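Local coordinates for protein alpha,alpha-trehalose-phosphate synthase (UDP-forming) (Burkholderia xenovorans, PDB 5V0T) that belongs to glycosyltransferase family 20 of the GT-B clan and holds uridine-5'-diphosphate and 6-O-phosphono-alpha-D-glucopyranose in pockets of the modelled chain, at residues His110-Glu113 with Gly114-Val118; Phe203-Tyr206 with Ile207-Ala211; Thr224-Phe228 with Gly229-Arg233; Phe291-Leu294 with Leu295-Ser298. All blocks are in the same frame, centred on the assembly; numbering follows the deposited sequence.

Contact 1 of 4, residues His110-Glu113 with Gly114-Val118; sequences HDFE and GYWRV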
loop_
_atom_site.group_PDB
_atom_site.type_symbol
_atom_site.label_atom_id
_atom_site.label_comp_id
_atom_site.label_asym_id
_atom_site.label_seq_id
_atom_site.Cartn_x
_atom_site.Cartn_y
_atom_site.Cartn_z
ATOM N N HIS A 110 24.747 -7.591 9.219
ATOM C CA HIS A 110 25.216 -7.976 7.893
ATOM C C HIS A 110 24.150 -7.726 6.831
ATOM O O HIS A 110 24.462 -7.346 5.696
ATOM C CB HIS A 110 25.624 -9.452 7.920
ATOM C CG HIS A 110 26.691 -9.813 6.942
ATOM N ND1 HIS A 110 28.000 -9.405 7.089
ATOM C CD2 HIS A 110 26.651 -10.556 5.810
ATOM C CE1 HIS A 110 28.719 -9.874 6.085
ATOM N NE2 HIS A 110 27.924 -10.573 5.294
ATOM N N ASP A 111 22.880 -7.945 7.170
ATOM C CA ASP A 111 21.825 -7.614 6.216
ATOM C C ASP A 111 21.707 -6.106 6.027
ATOM O O ASP A 111 21.508 -5.630 4.902
ATOM C CB ASP A 111 20.490 -8.204 6.664
ATOM C CG ASP A 111 20.462 -9.704 6.549
ATOM O OD1 ASP A 111 21.304 -10.262 5.812
ATOM O OD2 ASP A 111 19.600 -10.326 7.194
ATOM N N PHE A 112 21.848 -5.338 7.112
ATOM C CA PHE A 112 21.792 -3.884 6.993
ATOM C C PHE A 112 22.920 -3.355 6.105
ATOM O O PHE A 112 22.707 -2.447 5.290
ATOM C CB PHE A 112 21.847 -3.241 8.379
ATOM C CG PHE A 112 21.953 -1.737 8.336
ATOM C CD1 PHE A 112 20.976 -0.980 7.690
ATOM C CD2 PHE A 112 23.030 -1.089 8.925
ATOM C CE1 PHE A 112 21.070 0.404 7.638
ATOM C CE2 PHE A 112 23.142 0.288 8.878
ATOM C CZ PHE A 112 22.169 1.042 8.238
ATOM N N GLU A 113 24.123 -3.916 6.243
ATOM C CA GLU A 113 25.227 -3.520 5.368
ATOM C C GLU A 113 24.932 -3.852 3.911
ATOM O O GLU A 113 25.240 -3.060 3.015
ATOM C CB GLU A 113 26.522 -4.197 5.803
ATOM C CG GLU A 113 27.093 -3.663 7.085
ATOM C CD GLU A 113 28.263 -4.493 7.568
ATOM O OE1 GLU A 113 28.596 -4.383 8.766
ATOM O OE2 GLU A 113 28.838 -5.257 6.755
ATOM N N GLY A 114 24.352 -5.025 3.652
ATOM C CA GLY A 114 23.988 -5.375 2.286
ATOM C C GLY A 114 22.890 -4.484 1.725
ATOM O O GLY A 114 22.928 -4.100 0.553
ATOM N N TYR A 115 21.899 -4.151 2.552
ATOM C CA TYR A 115 20.898 -3.151 2.196
ATOM C C TYR A 115 21.551 -1.862 1.715
ATOM O O TYR A 115 21.182 -1.310 0.669
ATOM C CB TYR A 115 20.014 -2.893 3.413
ATOM C CG TYR A 115 19.025 -1.748 3.336
ATOM C CD1 TYR A 115 17.761 -1.938 2.790
ATOM C CD2 TYR A 115 19.330 -0.494 3.863
ATOM C CE1 TYR A 115 16.816 -0.907 2.758
ATOM C CE2 TYR A 115 18.397 0.548 3.830
ATOM C CZ TYR A 115 17.145 0.332 3.276
ATOM O OH TYR A 115 16.201 1.345 3.246
ATOM N N TRP A 116 22.521 -1.362 2.483
ATOM C CA TRP A 116 23.247 -0.159 2.091
ATOM C C TRP A 116 24.035 -0.385 0.809
ATOM O O TRP A 116 24.081 0.489 -0.067
ATOM C CB TRP A 116 24.204 0.265 3.217
ATOM C CG TRP A 116 24.244 1.740 3.408
ATOM C CD1 TRP A 116 25.175 2.620 2.923
ATOM C CD2 TRP A 116 23.277 2.521 4.108
ATOM N NE1 TRP A 116 24.846 3.905 3.301
ATOM C CE2 TRP A 116 23.686 3.869 4.026
ATOM C CE3 TRP A 116 22.106 2.207 4.809
ATOM C CZ2 TRP A 116 22.970 4.901 4.622
ATOM C CZ3 TRP A 116 21.399 3.226 5.401
ATOM C CH2 TRP A 116 21.835 4.563 5.308
ATOM N N ARG A 117 24.681 -1.547 0.694
ATOM C CA ARG A 117 25.485 -1.852 -0.487
ATOM C C ARG A 117 24.623 -1.968 -1.742
ATOM O O ARG A 117 25.007 -1.480 -2.811
ATOM C CB ARG A 117 26.277 -3.144 -0.247
ATOM C CG ARG A 117 27.161 -3.580 -1.420
ATOM C CD ARG A 117 27.771 -4.976 -1.218
ATOM N NE ARG A 117 26.742 -6.010 -1.302
ATOM C CZ ARG A 117 26.318 -6.729 -0.271
ATOM N NH1 ARG A 117 26.859 -6.551 0.929
ATOM N NH2 ARG A 117 25.363 -7.635 -0.442
ATOM N N VAL A 118 23.456 -2.613 -1.639
ATOM C CA VAL A 118 22.603 -2.782 -2.813
ATOM C C VAL A 118 22.058 -1.436 -3.281
ATOM O O VAL A 118 21.982 -1.173 -4.486
ATOM C CB VAL A 118 21.480 -3.792 -2.506
ATOM C CG1 VAL A 118 20.407 -3.795 -3.605
ATOM C CG2 VAL A 118 22.087 -5.173 -2.335
HETATM O O HOH W 1 26.761 -7.519 4.010
#
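Phe112 and Trp116 make a local aromatic contact, one turn apart on helix 109-126, while on another side of the helix a water ties its first turn to Arg117. CE1 of Phe112 comes within 3.5 Å of CE3 of Trp116, and CZ of Phe112 meets the same six-membered ring. The two side chains run next to each other in the same direction, yet their planes are inclined by 64°, which brings carbon against carbon without full overlap. With CG opposite its own backbone N (chi1 173°), the Phe112 ring also meets Tyr115, CD1 of Phe112 lying 4.2 Å from CD2 of Tyr115. Phe89 and Pro178 extend this apolar group, which suits the large flat residues here, and the hydroxyl of Tyr115 is bonded to Tyr141 O.

On the polar side, the carbonyl O of His110 accepts from Gly114 N at 3.1 Å and again from water 1, the oxygens being 2.9 Å apart. The water in turn accepts from Arg117 NH1 at 3.2 Å, in the guanidinium plane, and sits over the centre of one face of the His110 ring. Arg117 NH2 forms a salt bridge with Asp81 and a hydrogen bond with Gln84 OE1. The chemistry is thus divided: carbon packing along one side of the helix, and on the other a charged group held from beyond the helix.

Contact 2 of 4, residues Phe203-Tyr206 with Ile207-Ala211; sequences FCDY and IVNEA
Phe203 meets Ile207 one turn further along helix 197-209, the aliphatic CG1 lying over one face of the ring. CG1 of Ile207 is 3.9 Å from the centroid of the Phe203 ring and displaced toward its rim, a CH-pi contact to which the CG1 methylene of isoleucine is suited. Cys204 contributes mainly through its backbone: its O accepts from Val208 N, and CG2 of Val208 rests 3.4 Å from the same Cys204 O.

Asp205 reaches Asn209 with its carboxylate. ND2 of Asn209 is 2.7 Å from OD1 of Asp205, but the bond is bent and weak, and the carboxylate and amide planes are turned 73° apart. The other oxygen, OD2, is held by Ser170 OG, so the acid joins this helix to another.

Tyr206 makes several of these contacts. CG stands opposite the backbone N (chi1 -177°), laying the ring next to the following turn, where CB of Glu210 sits over the centre of the Tyr206 ring, 3.6 Å from the centroid. CE1 of Tyr206 also touches CB of Ala211 at 4.1 Å. The Tyr206 carbonyl O receives two N-H groups as the helix closes, from Glu210 N at 2.7 Å and from Ala211 N at 3.0 Å. The Tyr206 hydroxyl is hydrogen-bonded to His179 ND1, and water 2 links that hydroxyl to Glu210 O.

Helices 170-173 and 179-186 border the Tyr206 ring, through Leu173 and Val183 among others, while Phe203 and Ile207 lie on Ile225 of strand 223-227.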
loop_
_atom_site.group_PDB
_atom_site.type_symbol
_atom_site.label_atom_id
_atom_site.label_comp_id
_atom_site.label_asym_id
_atom_site.label_seq_id
_atom_site.Cartn_x
_atom_site.Cartn_y
_atom_site.Cartn_z
ATOM N N PHE A 203 7.689 11.925 11.478
ATOM C CA PHE A 203 9.016 12.281 10.978
ATOM C C PHE A 203 9.553 13.514 11.695
ATOM O O PHE A 203 10.693 13.514 12.182
ATOM C CB PHE A 203 8.973 12.512 9.463
ATOM C CG PHE A 203 10.260 13.056 8.896
ATOM C CD1 PHE A 203 11.350 12.222 8.693
ATOM C CD2 PHE A 203 10.378 14.407 8.582
ATOM C CE1 PHE A 203 12.550 12.732 8.172
ATOM C CE2 PHE A 203 11.573 14.932 8.067
ATOM C CZ PHE A 203 12.658 14.095 7.868
ATOM N N CYS A 204 8.741 14.577 11.786
ATOM C CA CYS A 204 9.215 15.799 12.437
ATOM C C CYS A 204 9.481 15.582 13.918
ATOM O O CYS A 204 10.420 16.172 14.472
ATOM C CB CYS A 204 8.204 16.931 12.249
ATOM S SG CYS A 204 7.999 17.422 10.526
ATOM N N ASP A 205 8.682 14.734 14.564
ATOM C CA ASP A 205 8.915 14.412 15.970
ATOM C C ASP A 205 10.292 13.775 16.167
ATOM O O ASP A 205 11.008 14.109 17.118
ATOM C CB ASP A 205 7.806 13.480 16.467
ATOM C CG ASP A 205 7.783 13.340 17.975
ATOM O OD1 ASP A 205 7.795 14.375 18.672
ATOM O OD2 ASP A 205 7.730 12.196 18.468
ATOM N N TYR A 206 10.682 12.856 15.276
ATOM C CA TYR A 206 12.027 12.287 15.357
ATOM C C TYR A 206 13.088 13.362 15.137
ATOM O O TYR A 206 14.058 13.462 15.901
ATOM C CB TYR A 206 12.191 11.148 14.342
ATOM C CG TYR A 206 13.550 10.468 14.448
ATOM C CD1 TYR A 206 14.680 11.018 13.841
ATOM C CD2 TYR A 206 13.704 9.290 15.168
ATOM C CE1 TYR A 206 15.926 10.421 13.954
ATOM C CE2 TYR A 206 14.943 8.676 15.271
ATOM C CZ TYR A 206 16.052 9.246 14.658
ATOM O OH TYR A 206 17.295 8.655 14.769
ATOM N N ILE A 207 12.926 14.172 14.086
ATOM C CA ILE A 207 13.903 15.224 13.783
ATOM C C ILE A 207 14.131 16.119 14.999
ATOM O O ILE A 207 15.278 16.428 15.370
ATOM C CB ILE A 207 13.436 16.046 12.566
ATOM C CG1 ILE A 207 13.465 15.200 11.280
ATOM C CG2 ILE A 207 14.262 17.323 12.434
ATOM C CD1 ILE A 207 14.857 14.794 10.834
ATOM N N VAL A 208 13.041 16.557 15.640
ATOM C CA VAL A 208 13.168 17.514 16.741
ATOM C C VAL A 208 13.661 16.832 18.014
ATOM O O VAL A 208 14.542 17.350 18.707
ATOM C CB VAL A 208 11.825 18.239 16.968
ATOM C CG1 VAL A 208 11.852 19.033 18.263
ATOM C CG2 VAL A 208 11.506 19.146 15.779
ATOM N N ASN A 209 13.128 15.652 18.330
ATOM C CA ASN A 209 13.345 15.045 19.637
ATOM C C ASN A 209 14.416 13.963 19.657
ATOM O O ASN A 209 14.907 13.635 20.741
ATOM C CB ASN A 209 12.031 14.470 20.164
ATOM C CG ASN A 209 11.062 15.551 20.547
ATOM O OD1 ASN A 209 11.408 16.443 21.309
ATOM N ND2 ASN A 209 9.857 15.507 19.993
ATOM N N GLU A 210 14.798 13.411 18.507
ATOM C CA GLU A 210 15.870 12.426 18.452
ATOM C C GLU A 210 17.071 12.857 17.616
ATOM O O GLU A 210 18.168 12.361 17.859
ATOM C CB GLU A 210 15.336 11.080 17.912
ATOM C CG GLU A 210 14.138 10.549 18.681
ATOM C CD GLU A 210 14.445 10.287 20.155
ATOM O OE1 GLU A 210 15.627 10.059 20.497
ATOM O OE2 GLU A 210 13.500 10.309 20.972
ATOM N N ALA A 211 16.907 13.760 16.650
ATOM C CA ALA A 211 18.020 14.196 15.807
ATOM C C ALA A 211 18.494 15.608 16.120
ATOM O O ALA A 211 19.415 16.101 15.456
ATOM C CB ALA A 211 17.642 14.103 14.320
HETATM O O HOH W 2 19.000 10.449 15.882
#

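Contact 3 of 4, residues Thr224-Phe228 with Gly229-Arg233; sequences TIHAF and GRTLR
Ile225 pairs with Leu232 across two antiparallel strands, and the backbone bonds of this ladder dominate the contact. Ile225 N gives its hydrogen to Leu232 O at 2.7 Å in a nearly straight bond, and Leu232 N returns one to Ile225 O at 3.0 Å. Ala227 and Arg230 form the next hydrogen-bonded pair. Here the bond from Arg230 N to Ala227 O, 2.8 Å long, comes from 50° out of the carbonyl plane, as the chain is already turning. In the non-hydrogen-bonded pair between them, His226 with Thr231, the CA-H groups point at carbonyls: CA of Thr231 lies 3.3 Å from Ile225 O.

Apolar contact is found on the face that carries Ile225 and Leu232, where CB of Ile225 meets CD2 of Leu232 at 3.8 Å. These buried branched residues suit the covered side of the hairpin.

The other face is more polar. The His226 ring runs beside Thr231, ND1 of His226 being 3.2 Å from Thr231 OG1, and water 3 lies in the plane of that ring while donating to Arg230 O. Further along, the methyl CG2 of Thr224 meets CG2 of Thr231 at 4.0 Å.

At the bend, Phe228 and Gly229 both have positive phi, easiest for glycine; Gly229 has phi 75°. The Phe228 side chain extends onto Val183 and Glu184 of helix 179-186. A type I' turn from Ala227 to Arg230, with Phe228 and Gly229 as its two-residue loop, makes the classic tight beta hairpin, here inserted in the larger mixed sheet between strands 214-216 and 191-194.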
loop_
_atom_site.group_PDB
_atom_site.type_symbol
_atom_site.label_atom_id
_atom_site.label_comp_id
_atom_site.label_asym_id
_atom_site.label_seq_id
_atom_site.Cartn_x
_atom_site.Cartn_y
_atom_site.Cartn_z
ATOM N N THR A 224 10.119 23.163 6.086
ATOM C CA THR A 224 11.561 23.160 5.910
ATOM C C THR A 224 12.191 22.396 7.061
ATOM O O THR A 224 11.899 22.669 8.233
ATOM C CB THR A 224 12.109 24.585 5.855
ATOM O OG1 THR A 224 11.427 25.301 4.825
ATOM C CG2 THR A 224 13.607 24.571 5.561
ATOM N N ILE A 225 13.046 21.434 6.725
ATOM C CA ILE A 225 13.734 20.597 7.699
ATOM C C ILE A 225 15.194 21.026 7.771
ATOM O O ILE A 225 15.847 21.203 6.735
ATOM C CB ILE A 225 13.640 19.108 7.333
ATOM C CG1 ILE A 225 12.184 18.675 7.114
ATOM C CG2 ILE A 225 14.293 18.282 8.422
ATOM C CD1 ILE A 225 11.331 18.759 8.369
ATOM N N HIS A 226 15.711 21.171 8.988
ATOM C CA HIS A 226 17.136 21.364 9.223
ATOM C C HIS A 226 17.603 20.263 10.158
ATOM O O HIS A 226 17.149 20.195 11.306
ATOM C CB HIS A 226 17.431 22.735 9.837
ATOM C CG HIS A 226 17.106 23.892 8.944
ATOM N ND1 HIS A 226 18.042 24.488 8.126
ATOM C CD2 HIS A 226 15.957 24.585 8.766
ATOM C CE1 HIS A 226 17.481 25.489 7.474
ATOM N NE2 HIS A 226 16.215 25.568 7.841
ATOM N N ALA A 227 18.503 19.408 9.676
ATOM C CA ALA A 227 18.998 18.305 10.489
ATOM C C ALA A 227 20.238 17.721 9.832
ATOM O O ALA A 227 20.359 17.719 8.604
ATOM C CB ALA A 227 17.934 17.215 10.682
ATOM N N PHE A 228 21.156 17.236 10.670
ATOM C CA PHE A 228 22.389 16.594 10.208
ATOM C C PHE A 228 23.181 17.507 9.277
ATOM O O PHE A 228 23.814 17.047 8.324
ATOM C CB PHE A 228 22.098 15.267 9.506
ATOM C CG PHE A 228 21.316 14.293 10.332
ATOM C CD1 PHE A 228 21.938 13.548 11.326
ATOM C CD2 PHE A 228 19.959 14.105 10.102
ATOM C CE1 PHE A 228 21.215 12.642 12.084
ATOM C CE2 PHE A 228 19.232 13.201 10.850
ATOM C CZ PHE A 228 19.861 12.464 11.844
ATOM N N GLY A 229 23.127 18.815 9.535
ATOM C CA GLY A 229 23.786 19.776 8.677
ATOM C C GLY A 229 23.110 20.040 7.349
ATOM O O GLY A 229 23.607 20.862 6.572
ATOM N N ARG A 230 21.997 19.387 7.052
ATOM C CA ARG A 230 21.355 19.518 5.757
ATOM C C ARG A 230 20.060 20.314 5.880
ATOM O O ARG A 230 19.483 20.448 6.962
ATOM C CB ARG A 230 21.095 18.131 5.155
ATOM C CG ARG A 230 22.361 17.272 5.135
ATOM C CD ARG A 230 22.269 16.084 4.205
ATOM N NE ARG A 230 23.009 16.329 2.973
ATOM C CZ ARG A 230 22.494 16.932 1.906
ATOM N NH1 ARG A 230 21.233 17.345 1.922
ATOM N NH2 ARG A 230 23.240 17.119 0.825
ATOM N N THR A 231 19.625 20.865 4.749
ATOM C CA THR A 231 18.359 21.579 4.636
ATOM C C THR A 231 17.532 20.931 3.534
ATOM O O THR A 231 18.038 20.699 2.432
ATOM C CB THR A 231 18.580 23.063 4.307
ATOM O OG1 THR A 231 19.340 23.681 5.350
ATOM C CG2 THR A 231 17.251 23.779 4.174
ATOM N N LEU A 232 16.263 20.651 3.822
ATOM C CA LEU A 232 15.397 20.014 2.838
ATOM C C LEU A 232 13.951 20.367 3.166
ATOM O O LEU A 232 13.669 21.159 4.072
ATOM C CB LEU A 232 15.617 18.497 2.805
ATOM C CG LEU A 232 15.193 17.680 4.020
ATOM C CD1 LEU A 232 14.828 16.279 3.542
ATOM C CD2 LEU A 232 16.311 17.641 5.077
ATOM N N ARG A 233 13.027 19.786 2.406
ATOM C CA ARG A 233 11.603 20.060 2.533
ATOM C C ARG A 233 10.849 18.755 2.745
ATOM O O ARG A 233 11.286 17.694 2.292
ATOM C CB ARG A 233 11.053 20.773 1.286
ATOM C CG ARG A 233 11.800 22.054 0.892
ATOM C CD ARG A 233 11.556 23.195 1.875
ATOM N NE ARG A 233 10.194 23.726 1.808
ATOM C CZ ARG A 233 9.824 24.761 1.058
ATOM N NH1 ARG A 233 10.709 25.381 0.293
ATOM N NH2 ARG A 233 8.565 25.177 1.069
HETATM O O HOH W 3 20.558 22.649 8.687
#

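Contact 4 of 4, residues Phe291-Leu294 with Leu295-Ser298; sequences FERL and LEHS
The last turn of helix 284-297, in a beta-alpha-beta unit with strands 270-275 and 305-310, brings Arg293 against Glu296 and His297. NE of Arg293 and OE1 of Glu296 form a salt bridge at 3.2 Å, with a weak, bent hydrogen bond. The guanidinium and carboxylate are almost coplanar, 8° apart, and water 4 bridges them by accepting from Arg293 NH2 and donating to Glu296 OE2 at 2.7 Å. Bends in the arginine chain (chi2 70°) fold it back beside His297, so CD of Arg293 comes 3.3 Å from NE2 of His297.

A buried side pairs Phe291 with Leu295: CE2 of Phe291 is 3.7 Å from CD1 of Leu295, whose CG lies above one face of the ring. Ser298, the first residue to leave the helical backbone angles, still bonds Leu294 O through its N at 2.9 Å.

The charged residues also pair across to neighbouring helices. Arg338 of helix 319-339 pairs with both Glu292 and Glu296, which probably eases the nearness of two like charges; Arg334 takes the other oxygen of Glu292, and Asp421 pairs with Arg293. Leu294 packs on Ala428 and Leu431 of helix 420-432, and Phe291 meets Phe307 of strand 305-310 edge-to-face.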
loop_
_atom_site.group_PDB
_atom_site.type_symbol
_atom_site.label_atom_id
_atom_site.label_comp_id
_atom_site.label_asym_id
_atom_site.label_seq_id
_atom_site.Cartn_x
_atom_site.Cartn_y
_atom_site.Cartn_z
ATOM N N PHE A 291 -16.172 -11.215 11.755
ATOM C CA PHE A 291 -17.220 -11.880 10.990
ATOM C C PHE A 291 -17.784 -13.059 11.769
ATOM O O PHE A 291 -18.997 -13.282 11.775
ATOM C CB PHE A 291 -16.690 -12.340 9.621
ATOM C CG PHE A 291 -17.736 -13.052 8.764
ATOM C CD1 PHE A 291 -18.869 -12.381 8.323
ATOM C CD2 PHE A 291 -17.590 -14.398 8.421
ATOM C CE1 PHE A 291 -19.831 -13.030 7.545
ATOM C CE2 PHE A 291 -18.541 -15.053 7.632
ATOM C CZ PHE A 291 -19.665 -14.366 7.185
ATOM N N GLU A 292 -16.921 -13.828 12.438
ATOM C CA GLU A 292 -17.416 -14.887 13.312
ATOM C C GLU A 292 -18.297 -14.329 14.432
ATOM O O GLU A 292 -19.349 -14.906 14.757
ATOM C CB GLU A 292 -16.233 -15.670 13.891
ATOM C CG GLU A 292 -16.596 -16.692 14.967
ATOM C CD GLU A 292 -15.345 -17.368 15.516
ATOM O OE1 GLU A 292 -15.344 -18.610 15.695
ATOM O OE2 GLU A 292 -14.349 -16.649 15.720
ATOM N N ARG A 293 -17.871 -13.224 15.056
ATOM C CA ARG A 293 -18.675 -12.600 16.107
ATOM C C ARG A 293 -20.017 -12.113 15.555
ATOM O O ARG A 293 -21.047 -12.196 16.237
ATOM C CB ARG A 293 -17.885 -11.444 16.745
ATOM C CG ARG A 293 -18.569 -10.719 17.907
ATOM C CD ARG A 293 -18.662 -11.579 19.175
ATOM N NE ARG A 293 -17.391 -12.210 19.522
ATOM C CZ ARG A 293 -16.416 -11.635 20.223
ATOM N NH1 ARG A 293 -16.527 -10.384 20.675
ATOM N NH2 ARG A 293 -15.310 -12.315 20.468
ATOM N N LEU A 294 -20.027 -11.601 14.318
ATOM C CA LEU A 294 -21.300 -11.250 13.680
ATOM C C LEU A 294 -22.247 -12.448 13.644
ATOM O O LEU A 294 -23.420 -12.347 14.027
ATOM C CB LEU A 294 -21.050 -10.723 12.264
ATOM C CG LEU A 294 -22.308 -10.460 11.416
ATOM C CD1 LEU A 294 -23.104 -9.282 11.995
ATOM C CD2 LEU A 294 -21.972 -10.229 9.937
ATOM N N LEU A 295 -21.742 -13.601 13.192
ATOM C CA LEU A 295 -22.571 -14.794 13.095
ATOM C C LEU A 295 -23.004 -15.297 14.470
ATOM O O LEU A 295 -24.132 -15.788 14.623
ATOM C CB LEU A 295 -21.819 -15.880 12.319
ATOM C CG LEU A 295 -21.441 -15.524 10.872
ATOM C CD1 LEU A 295 -20.720 -16.679 10.167
ATOM C CD2 LEU A 295 -22.682 -15.084 10.059
ATOM N N GLU A 296 -22.130 -15.194 15.482
ATOM C CA GLU A 296 -22.491 -15.631 16.832
ATOM C C GLU A 296 -23.697 -14.873 17.368
ATOM O O GLU A 296 -24.582 -15.461 18.001
ATOM C CB GLU A 296 -21.309 -15.442 17.793
ATOM C CG GLU A 296 -20.141 -16.399 17.577
ATOM C CD GLU A 296 -18.952 -16.052 18.461
ATOM O OE1 GLU A 296 -18.971 -14.966 19.090
ATOM O OE2 GLU A 296 -18.010 -16.870 18.536
ATOM N N HIS A 297 -23.743 -13.560 17.132
ATOM C CA HIS A 297 -24.743 -12.700 17.753
ATOM C C HIS A 297 -25.965 -12.450 16.883
ATOM O O HIS A 297 -26.992 -12.014 17.406
ATOM C CB HIS A 297 -24.121 -11.343 18.126
ATOM C CG HIS A 297 -23.103 -11.425 19.223
ATOM N ND1 HIS A 297 -22.930 -12.556 19.992
ATOM C CD2 HIS A 297 -22.209 -10.517 19.683
ATOM C CE1 HIS A 297 -21.970 -12.345 20.875
ATOM N NE2 HIS A 297 -21.519 -11.114 20.711
ATOM N N SER A 298 -25.894 -12.695 15.583
ATOM C CA SER A 298 -27.021 -12.400 14.703
ATOM C C SER A 298 -27.410 -13.688 13.989
ATOM O O SER A 298 -26.831 -14.026 12.957
ATOM C CB SER A 298 -26.663 -11.297 13.730
ATOM O OG SER A 298 -27.725 -11.081 12.823
HETATM O O HOH W 4 -15.968 -15.295 19.359
#

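Overall arrangement
Contacts 2 and 3 belong together: helix 197-209 packs on the hairpin, also through Ile207 against Ala227 and Ala211 against Phe228. Contact 1 touches neither, its nearest atoms about 10 Å from contact 3, and contact 4 lies on the far side of the chain, its centre about 52 Å from that of contact 3. Contacts 2 and 4 each bury four residues, contact 1 only two, and contact 3 has one buried and one more exposed face. The helical contacts differ in their means: aromatic rings and a water in contact 1, ring-face packing in contact 2, charge pairing in contact 4. Their backbone bonds run along one helix, whereas those of contact 3 run between strands.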